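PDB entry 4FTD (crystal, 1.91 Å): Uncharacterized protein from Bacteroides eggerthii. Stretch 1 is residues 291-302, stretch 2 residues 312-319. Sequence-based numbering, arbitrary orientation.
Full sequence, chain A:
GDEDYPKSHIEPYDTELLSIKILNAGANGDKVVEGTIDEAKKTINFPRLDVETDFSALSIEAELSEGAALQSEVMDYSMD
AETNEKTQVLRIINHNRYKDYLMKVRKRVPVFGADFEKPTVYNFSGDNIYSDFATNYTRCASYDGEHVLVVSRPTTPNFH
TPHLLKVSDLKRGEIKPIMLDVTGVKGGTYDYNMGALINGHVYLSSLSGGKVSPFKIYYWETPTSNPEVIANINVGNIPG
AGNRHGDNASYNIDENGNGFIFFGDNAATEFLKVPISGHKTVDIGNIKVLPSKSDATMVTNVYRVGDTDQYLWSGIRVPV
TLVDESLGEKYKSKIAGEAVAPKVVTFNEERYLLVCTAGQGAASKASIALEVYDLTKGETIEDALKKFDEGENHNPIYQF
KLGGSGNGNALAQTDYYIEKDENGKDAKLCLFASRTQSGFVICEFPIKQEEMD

Stretch 1 291-302: PSKSDATMVTNV
Stretch 2, residues 312-319: LWSGIRVP

The contact is a short antiparallel strand pairing extended by a loop-to-turn clasp with a salt bridge, burying 711 Å² in total. Strands 300-302 and 312-315 run at 179°, their axes 4.8 Å apart. Asn301 and Ser314 form the hydrogen-bonded pair (CA-CA 5.7 Å): Asn301 N to Ser314 O is 2.9 Å and Ser314 N to Asn301 O 3.1 Å. The flanking non-hydrogen-bonded pairs are Thr300-Gly315 (CA-CA 4.0 Å) and Val302-Trp313 (CA-CA 4.4 Å); the side chains of Asn301 and Ser314 lie on one face of the sheet, those of Thr300, Val302 and Trp313 on the other; Gly315 has none.

There Thr300 (chi1 t) relays a chain: Trp313 NE1 donates to Thr300 OG1 at 2.9 Å, and that OG1 donates to Ser314 O at 2.7 Å. Trp313 (chi1 173°, chi2 35°) also packs CD1 3.7 Å from Val302 CG2 and CZ2 3.9 Å from Ala296 CB.

Beyond the strands, residues 294-296 form a 3-10 segment facing the type I turn Gly315-Val318. Arg317 N donates to Asp295 O (2.9 Å), while Arg317 NE bridges to Asp295 OD1 (3.0 Å, 159°), with Arg317 rotamers m, t, m and Asp295 chi1 m. Ile316 N makes weak bonds to Ala296 O and Val299 O, both 3.4 Å. An ideal CB on Gly315 would lie 2.5 Å from Ala296 O, a clash, so this close approach depends on glycine.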

# COMPACT_ATOMS: atom_id res chain seq x y z
N PRO A 291 19.68 -12.92 15.47
CA PRO A 291 19.52 -12.05 16.64
C PRO A 291 18.40 -11.01 16.47
O PRO A 291 18.21 -10.45 15.39
CB PRO A 291 20.90 -11.38 16.74
CG PRO A 291 21.30 -11.25 15.30
CD PRO A 291 20.88 -12.56 14.69
N SER A 292 17.59 -10.83 17.51
CA SER A 292 16.55 -9.79 17.53
C SER A 292 16.88 -8.88 18.71
O SER A 292 18.02 -8.86 19.16
CB SER A 292 15.18 -10.41 17.69
OG SER A 292 14.19 -9.41 17.69
N LYS A 293 15.92 -8.11 19.22
CA LYS A 293 16.23 -7.28 20.42
C LYS A 293 14.92 -7.07 21.13
O LYS A 293 13.88 -7.08 20.48
CB LYS A 293 16.90 -5.98 20.03
CG LYS A 293 16.03 -4.99 19.27
CD LYS A 293 16.80 -4.24 18.19
CE LYS A 293 17.39 -2.94 18.60
NZ LYS A 293 18.03 -2.33 17.38
N SER A 294 14.97 -6.89 22.45
CA SER A 294 13.76 -6.84 23.28
C SER A 294 12.78 -5.76 22.80
O SER A 294 11.59 -5.99 22.87
CB SER A 294 14.07 -6.65 24.77
OG SER A 294 14.61 -5.38 24.92
N ASP A 295 13.28 -4.66 22.25
CA ASP A 295 12.42 -3.59 21.73
C ASP A 295 11.55 -3.99 20.53
O ASP A 295 10.62 -3.27 20.22
CB ASP A 295 13.22 -2.37 21.32
CG ASP A 295 13.58 -1.45 22.51
OD1 ASP A 295 12.87 -1.43 23.54
OD2 ASP A 295 14.58 -0.74 22.39
N ALA A 296 11.87 -5.09 19.85
CA ALA A 296 11.01 -5.63 18.79
C ALA A 296 9.68 -6.08 19.38
O ALA A 296 8.64 -5.91 18.76
CB ALA A 296 11.67 -6.80 18.06
N THR A 297 9.76 -6.66 20.58
CA THR A 297 8.63 -7.31 21.27
C THR A 297 8.12 -8.53 20.49
O THR A 297 8.67 -8.95 19.45
CB THR A 297 7.44 -6.35 21.60
OG1 THR A 297 6.65 -6.14 20.41
CG2 THR A 297 7.93 -4.99 22.17
N MSE A 298 7.04 -9.12 21.00
CA MSE A 298 6.36 -10.20 20.29
C MSE A 298 5.60 -9.75 19.03
O MSE A 298 5.22 -10.63 18.23
CB MSE A 298 5.37 -10.87 21.21
CG MSE A 298 4.28 -9.89 21.71
SE MSE A 298 2.92 -10.89 22.61
CE MSE A 298 1.99 -11.61 21.11
N VAL A 299 5.32 -8.43 18.90
CA VAL A 299 4.65 -7.83 17.73
C VAL A 299 5.72 -7.19 16.85
O VAL A 299 6.12 -6.05 17.04
CB VAL A 299 3.55 -6.82 18.12
CG1 VAL A 299 2.72 -6.40 16.87
CG2 VAL A 299 2.67 -7.43 19.21
N THR A 300 6.18 -7.98 15.88
CA THR A 300 7.33 -7.61 15.02
C THR A 300 7.23 -8.44 13.74
O THR A 300 6.61 -9.52 13.73
CB THR A 300 8.67 -7.88 15.74
OG1 THR A 300 9.78 -7.44 14.95
CG2 THR A 300 8.80 -9.38 16.10
N ASN A 301 7.82 -7.92 12.66
CA ASN A 301 7.75 -8.54 11.37
C ASN A 301 8.96 -8.20 10.56
O ASN A 301 9.54 -7.15 10.74
CB ASN A 301 6.55 -8.03 10.57
CG ASN A 301 5.19 -8.44 11.14
OD1 ASN A 301 4.54 -7.62 11.76
ND2 ASN A 301 4.75 -9.69 10.92
N VAL A 302 9.25 -9.08 9.62
CA VAL A 302 10.38 -9.02 8.69
C VAL A 302 9.86 -9.39 7.28
O VAL A 302 9.51 -10.56 7.03
CB VAL A 302 11.54 -9.98 9.10
CG1 VAL A 302 12.69 -9.91 8.08
CG2 VAL A 302 12.12 -9.65 10.50
N LEU A 312 12.61 -5.49 5.33
CA LEU A 312 12.30 -4.43 6.27
C LEU A 312 11.86 -5.12 7.56
O LEU A 312 11.04 -6.01 7.55
CB LEU A 312 11.23 -3.50 5.74
CG LEU A 312 11.52 -2.62 4.54
CD1 LEU A 312 10.29 -1.74 4.33
CD2 LEU A 312 12.78 -1.77 4.77
N TRP A 313 12.49 -4.73 8.66
CA TRP A 313 12.15 -5.23 9.97
C TRP A 313 11.60 -4.07 10.79
O TRP A 313 12.16 -2.99 10.78
CB TRP A 313 13.41 -5.75 10.64
CG TRP A 313 13.31 -6.15 12.08
CD1 TRP A 313 12.24 -6.73 12.71
CD2 TRP A 313 14.35 -6.10 13.05
NE1 TRP A 313 12.53 -6.99 14.01
CE2 TRP A 313 13.83 -6.65 14.25
CE3 TRP A 313 15.67 -5.63 13.04
CZ2 TRP A 313 14.57 -6.73 15.42
CZ3 TRP A 313 16.43 -5.72 14.22
CH2 TRP A 313 15.87 -6.27 15.39
N SER A 314 10.48 -4.31 11.45
CA SER A 314 9.98 -3.38 12.44
C SER A 314 9.25 -4.12 13.56
O SER A 314 8.92 -5.33 13.46
CB SER A 314 9.10 -2.28 11.83
OG SER A 314 7.77 -2.72 11.60
N GLY A 315 9.04 -3.35 14.64
CA GLY A 315 8.38 -3.82 15.86
C GLY A 315 7.87 -2.63 16.67
O GLY A 315 7.97 -1.46 16.24
N ILE A 316 7.35 -2.93 17.84
CA ILE A 316 6.71 -1.92 18.68
C ILE A 316 7.63 -0.76 18.99
O ILE A 316 7.24 0.39 18.84
CB ILE A 316 6.05 -2.55 19.95
CG1 ILE A 316 4.97 -3.58 19.55
CG2 ILE A 316 5.42 -1.47 20.81
CD1 ILE A 316 3.85 -3.07 18.64
N ARG A 317 8.86 -1.07 19.38
CA ARG A 317 9.89 -0.05 19.64
C ARG A 317 11.11 -0.22 18.72
O ARG A 317 12.24 0.12 19.11
CB ARG A 317 10.30 -0.07 21.12
CG ARG A 317 9.17 0.36 22.06
CD ARG A 317 9.64 0.34 23.51
NE ARG A 317 9.98 -1.01 23.96
CZ ARG A 317 9.10 -1.97 24.26
NH1 ARG A 317 7.79 -1.79 24.18
NH2 ARG A 317 9.54 -3.15 24.64
N VAL A 318 10.89 -0.75 17.52
CA VAL A 318 11.90 -0.85 16.47
C VAL A 318 11.32 -0.13 15.24
O VAL A 318 10.39 -0.65 14.58
CB VAL A 318 12.30 -2.31 16.11
CG1 VAL A 318 13.28 -2.28 14.93
CG2 VAL A 318 12.94 -3.03 17.33
N PRO A 319 11.83 1.08 14.93
CA PRO A 319 11.44 1.76 13.69
C PRO A 319 11.75 0.88 12.49
O PRO A 319 12.64 0.04 12.58
CB PRO A 319 12.35 2.99 13.64
CG PRO A 319 12.90 3.14 14.99
CD PRO A 319 12.91 1.79 15.63
O HOH W 1 12.29 -3.47 25.29